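Side-chain contact in peroxinectin A (Dictyostelium discoideum, PDB 6ERC), which is a secreted haem peroxidase that uses hydrogen peroxide to oxidise phenolic donors, and also acts on iodide and thiocyanate: residues N82-K87 with A290-E295. Residues are numbered along the deposited sequence; the frame is centred on the assembly and turned at random.
Sequences NMALSK and AQVSNE. With NA (sodium ion), chain K; HEM (protoporphyrin IX containing Fe), chain F.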
ATOM      1  N   ASN A  82      -5.668   2.767  -0.849  1.00 54.17           N
ATOM      2  CA  ASN A  82      -7.121   2.818  -0.785  1.00 56.10           C
ATOM      3  C   ASN A  82      -7.677   2.287   0.530  1.00 55.93           C
ATOM      4  O   ASN A  82      -8.900   2.289   0.707  1.00 56.12           O
ATOM      5  CB  ASN A  82      -7.737   2.011  -1.937  1.00 56.65           C
ATOM      6  CG  ASN A  82      -7.860   2.810  -3.217  1.00 57.35           C
ATOM      7  OD1 ASN A  82      -8.823   3.554  -3.406  1.00 58.15           O
ATOM      8  ND2 ASN A  82      -6.891   2.650  -4.111  1.00 56.31           N
ATOM      9  N   MET A  83      -6.826   1.841   1.452  1.00 57.45           N
ATOM     10  CA  MET A  83      -7.314   1.058   2.584  1.00 55.40           C
ATOM     11  C   MET A  83      -6.772   1.494   3.939  1.00 54.95           C
ATOM     12  O   MET A  83      -7.532   1.517   4.908  1.00 54.67           O
ATOM     13  CB  MET A  83      -6.976  -0.423   2.349  1.00 53.38           C
ATOM     14  CG  MET A  83      -7.634  -1.018   1.116  1.00 51.67           C
ATOM     15  SD  MET A  83      -7.217  -2.753   0.847  1.00 46.20           S
ATOM     16  CE  MET A  83      -7.943  -3.504   2.295  1.00 50.57           C
ATOM     17  N   ALA A  84      -5.485   1.822   4.045  1.00 57.10           N
ATOM     18  CA  ALA A  84      -4.889   2.016   5.361  1.00 57.71           C
ATOM     19  C   ALA A  84      -3.817   3.095   5.337  1.00 56.58           C
ATOM     20  O   ALA A  84      -3.052   3.205   4.376  1.00 56.60           O
ATOM     21  CB  ALA A  84      -4.283   0.708   5.880  1.00 56.89           C
ATOM     22  N   LEU A  85      -3.763   3.878   6.414  1.00 56.14           N
ATOM     23  CA  LEU A  85      -2.672   4.817   6.649  1.00 58.49           C
ATOM     24  C   LEU A  85      -2.380   4.851   8.141  1.00 57.50           C
ATOM     25  O   LEU A  85      -3.264   5.178   8.938  1.00 57.53           O
ATOM     26  CB  LEU A  85      -3.012   6.223   6.150  1.00 59.15           C
ATOM     27  CG  LEU A  85      -1.935   7.277   6.434  1.00 57.90           C
ATOM     28  CD1 LEU A  85      -0.709   7.031   5.571  1.00 57.50           C
ATOM     29  CD2 LEU A  85      -2.469   8.680   6.229  1.00 58.42           C
ATOM     30  N   SER A  86      -1.143   4.527   8.513  1.00 58.25           N
ATOM     31  CA  SER A  86      -0.714   4.584   9.910  1.00 58.86           C
ATOM     32  C   SER A  86      -0.055   5.939  10.147  1.00 58.79           C
ATOM     33  O   SER A  86       1.168   6.078  10.200  1.00 59.36           O
ATOM     34  CB  SER A  86       0.223   3.427  10.226  1.00 57.86           C
ATOM     35  OG  SER A  86      -0.437   2.186  10.054  1.00 57.18           O
ATOM     36  N   LYS A  87      -0.893   6.957  10.289  1.00 57.94           N
ATOM     37  CA  LYS A  87      -0.397   8.324  10.408  1.00 60.26           C
ATOM     38  C   LYS A  87       0.274   8.516  11.764  1.00 59.45           C
ATOM     39  O   LYS A  87      -0.368   8.284  12.796  1.00 59.24           O
ATOM     40  CB  LYS A  87      -1.541   9.318  10.233  1.00 60.38           C
ATOM     41  CG  LYS A  87      -1.086  10.761  10.033  1.00 60.81           C
ATOM     42  CD  LYS A  87      -2.262  11.682   9.717  1.00 62.82           C
ATOM     43  CE  LYS A  87      -1.834  13.140   9.609  1.00 63.08           C
ATOM     44  NZ  LYS A  87      -0.901  13.367   8.469  1.00 63.54           N
ATOM     45  N   ALA A 290     -15.521  -4.486   7.733  1.00 54.24           N
ATOM     46  CA  ALA A 290     -14.519  -4.290   6.694  1.00 53.31           C
ATOM     47  C   ALA A 290     -13.271  -3.573   7.192  1.00 52.55           C
ATOM     48  O   ALA A 290     -12.311  -3.442   6.425  1.00 52.04           O
ATOM     49  CB  ALA A 290     -15.126  -3.498   5.533  1.00 53.94           C
ATOM     50  N   GLN A 291     -13.262  -3.107   8.442  1.00 53.36           N
ATOM     51  CA  GLN A 291     -12.119  -2.382   8.978  1.00 52.57           C
ATOM     52  C   GLN A 291     -10.837  -3.184   8.786  1.00 52.52           C
ATOM     53  O   GLN A 291     -10.832  -4.412   8.902  1.00 51.23           O
ATOM     54  CB  GLN A 291     -12.341  -2.084  10.463  1.00 53.56           C
ATOM     55  CG  GLN A 291     -11.270  -1.216  11.109  1.00 54.66           C
ATOM     56  CD  GLN A 291     -11.399   0.247  10.746  1.00 55.76           C
ATOM     57  OE1 GLN A 291     -12.504   0.757  10.556  1.00 57.44           O
ATOM     58  NE2 GLN A 291     -10.269   0.935  10.649  1.00 54.86           N
ATOM     59  N   VAL A 292      -9.745  -2.478   8.487  1.00 51.80           N
ATOM     60  CA  VAL A 292      -8.468  -3.140   8.250  1.00 53.23           C
ATOM     61  C   VAL A 292      -7.924  -3.696   9.561  1.00 53.53           C
ATOM     62  O   VAL A 292      -8.084  -3.094  10.631  1.00 53.26           O
ATOM     63  CB  VAL A 292      -7.469  -2.164   7.604  1.00 54.05           C
ATOM     64  CG1 VAL A 292      -6.086  -2.812   7.468  1.00 52.50           C
ATOM     65  CG2 VAL A 292      -7.977  -1.700   6.248  1.00 52.39           C
ATOM     66  N   SER A 293      -7.274  -4.852   9.482  1.00 51.92           N
ATOM     67  CA  SER A 293      -6.642  -5.451  10.646  1.00 52.64           C
ATOM     68  C   SER A 293      -5.233  -4.903  10.818  1.00 52.39           C
ATOM     69  O   SER A 293      -4.540  -4.586   9.848  1.00 50.71           O
ATOM     70  CB  SER A 293      -6.586  -6.973  10.518  1.00 51.79           C
ATOM     71  OG  SER A 293      -5.660  -7.357   9.518  1.00 50.40           O
ATOM     72  N   ASN A 294      -4.811  -4.802  12.079  1.00 53.46           N
ATOM     73  CA  ASN A 294      -3.490  -4.264  12.376  1.00 53.80           C
ATOM     74  C   ASN A 294      -2.392  -5.125  11.772  1.00 52.31           C
ATOM     75  O   ASN A 294      -1.365  -4.600  11.326  1.00 52.33           O
ATOM     76  CB  ASN A 294      -3.306  -4.148  13.888  1.00 54.14           C
ATOM     77  CG  ASN A 294      -2.353  -3.045  14.273  1.00 54.14           C
ATOM     78  OD1 ASN A 294      -1.226  -2.979  13.778  1.00 54.48           O
ATOM     79  ND2 ASN A 294      -2.805  -2.155  15.150  1.00 55.06           N
ATOM     80  N   GLU A 295      -2.593  -6.442  11.733  1.00 50.52           N
ATOM     81  CA  GLU A 295      -1.573  -7.329  11.188  1.00 51.51           C
ATOM     82  C   GLU A 295      -1.506  -7.237   9.670  1.00 51.14           C
ATOM     83  O   GLU A 295      -0.432  -7.425   9.090  1.00 50.85           O
ATOM     84  CB  GLU A 295      -1.844  -8.773  11.613  1.00 53.40           C
ATOM     85  CG  GLU A 295      -1.852  -9.000  13.122  1.00 52.62           C
ATOM     86  CD  GLU A 295      -3.157  -8.575  13.776  1.00 53.34           C
ATOM     87  OE1 GLU A 295      -3.984  -7.929  13.098  1.00 51.16           O
ATOM     88  OE2 GLU A 295      -3.356  -8.893  14.968  1.00 54.92           O
TER
HETATM   89 NA    NA K 609     -10.575   3.960   1.308  1.00 57.05          NA
HETATM   90  CHA HEM F 604       3.971   1.633   4.130  1.00 54.12           C
HETATM   91  CHB HEM F 604       7.209   3.279   0.939  1.00 50.11           C
HETATM   92  CHC HEM F 604       5.846  -0.182  -2.197  1.00 47.77           C
HETATM   93  CHD HEM F 604       2.781  -1.964   1.103  1.00 52.38           C
HETATM   94  C1A HEM F 604       5.004   2.334   3.560  1.00 52.15           C
HETATM   95  C2A HEM F 604       5.804   3.339   4.216  1.00 50.82           C
HETATM   96  C3A HEM F 604       6.704   3.798   3.342  1.00 49.41           C
HETATM   97  C4A HEM F 604       6.496   3.096   2.096  1.00 49.80           C
HETATM   98  CMA HEM F 604       7.774   4.885   3.588  1.00 45.54           C
HETATM   99  CAA HEM F 604       5.627   3.768   5.681  1.00 51.66           C
HETATM  100  CBA HEM F 604       6.865   3.294   6.430  1.00 52.61           C
HETATM  101  CGA HEM F 604       6.553   3.149   7.897  1.00 54.79           C
HETATM  102  O1A HEM F 604       5.697   2.299   8.255  1.00 54.82           O
HETATM  103  O2A HEM F 604       7.170   3.877   8.714  1.00 54.01           O
HETATM  104  C1B HEM F 604       7.099   2.496  -0.185  1.00 49.24           C
HETATM  105  C2B HEM F 604       7.849   2.690  -1.402  1.00 47.71           C
HETATM  106  C3B HEM F 604       7.474   1.741  -2.276  1.00 48.25           C
HETATM  107  C4B HEM F 604       6.474   0.912  -1.631  1.00 49.49           C
HETATM  108  CMB HEM F 604       8.874   3.829  -1.573  1.00 43.14           C
HETATM  109  CAB HEM F 604       7.963   1.481  -3.719  1.00 47.63           C
HETATM  110  CBB HEM F 604       8.943   2.183  -4.298  1.00 48.58           C
HETATM  111  C1C HEM F 604       4.904  -0.977  -1.583  1.00 47.66           C
HETATM  112  C2C HEM F 604       4.248  -2.139  -2.158  1.00 48.10           C
HETATM  113  C3C HEM F 604       3.393  -2.631  -1.235  1.00 49.54           C
HETATM  114  C4C HEM F 604       3.495  -1.790  -0.063  1.00 51.55           C
HETATM  115  CMC HEM F 604       4.567  -2.631  -3.586  1.00 45.50           C
HETATM  116  CAC HEM F 604       2.420  -3.840  -1.242  1.00 47.87           C
HETATM  117  CBC HEM F 604       2.222  -4.680  -2.259  1.00 47.73           C
HETATM  118  C1D HEM F 604       2.806  -1.121   2.188  1.00 52.10           C
HETATM  119  C2D HEM F 604       1.947  -1.208   3.347  1.00 51.41           C
HETATM  120  C3D HEM F 604       2.289  -0.221   4.179  1.00 54.18           C
HETATM  121  C4D HEM F 604       3.357   0.536   3.574  1.00 54.05           C
HETATM  122  CMD HEM F 604       0.864  -2.285   3.561  1.00 49.08           C
HETATM  123  CAD HEM F 604       1.660   0.126   5.539  1.00 53.66           C
HETATM  124  CBD HEM F 604       0.381   0.891   5.211  1.00 54.33           C
HETATM  125  CGD HEM F 604       0.096   1.950   6.248  1.00 53.26           C
HETATM  126  O1D HEM F 604       0.652   3.071   6.123  1.00 51.67           O
HETATM  127  O2D HEM F 604      -0.688   1.691   7.197  1.00 51.47           O
HETATM  128  NA  HEM F 604       5.453   2.210   2.264  1.00 54.14           N
HETATM  129  NB  HEM F 604       6.270   1.405  -0.356  1.00 54.65           N
HETATM  130  NC  HEM F 604       4.417  -0.796  -0.306  1.00 52.80           N
HETATM  131  ND  HEM F 604       3.651  -0.045   2.360  1.00 55.15           N
HETATM  132 FE   HEM F 604       4.904   0.703   0.998  1.00 61.91          FE
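Val292 packs its forked side chain against the loop that follows helix 70-80 and touches two consecutive residues, Met83 and Ala84. CG2 sits against Met83: it comes up to the backbone, 3.5 Å from Met83 O, and lies 4.2 Å from Met83 CB, with Met83 CE hardly farther off. The other methyl, CG1, stands anti to the backbone N (chi1 175°) and makes the closer approach to Ala84, 4.3 Å from its CB. No hydrogen bond crosses between 82-87 and 290-295; the join is a small, buried van der Waals contact, methyl against carbonyl and methyl against methyl. Thr297 and Asn144 border both Ala84 and Val292, while helix 452-467 lies against Met83 through Phe462 and Thr465.

Just before and just after this patch in the chain, the loop is held by a metal and by the haem. Asn82 O binds the sodium ion at 2.4 Å, a site completed by Gly147, Tyr149, Asp151 and Asn153. Ser86 OG donates to haem O2D at 2.9 Å, and Ser86 N makes a weak hydrogen bond of 3.3 Å to O1D of the same propionate. With His81, the probable proton acceptor, just before Asn82, the loop links the distal side of an animal haem peroxidase pocket to a metal site and a haem propionate.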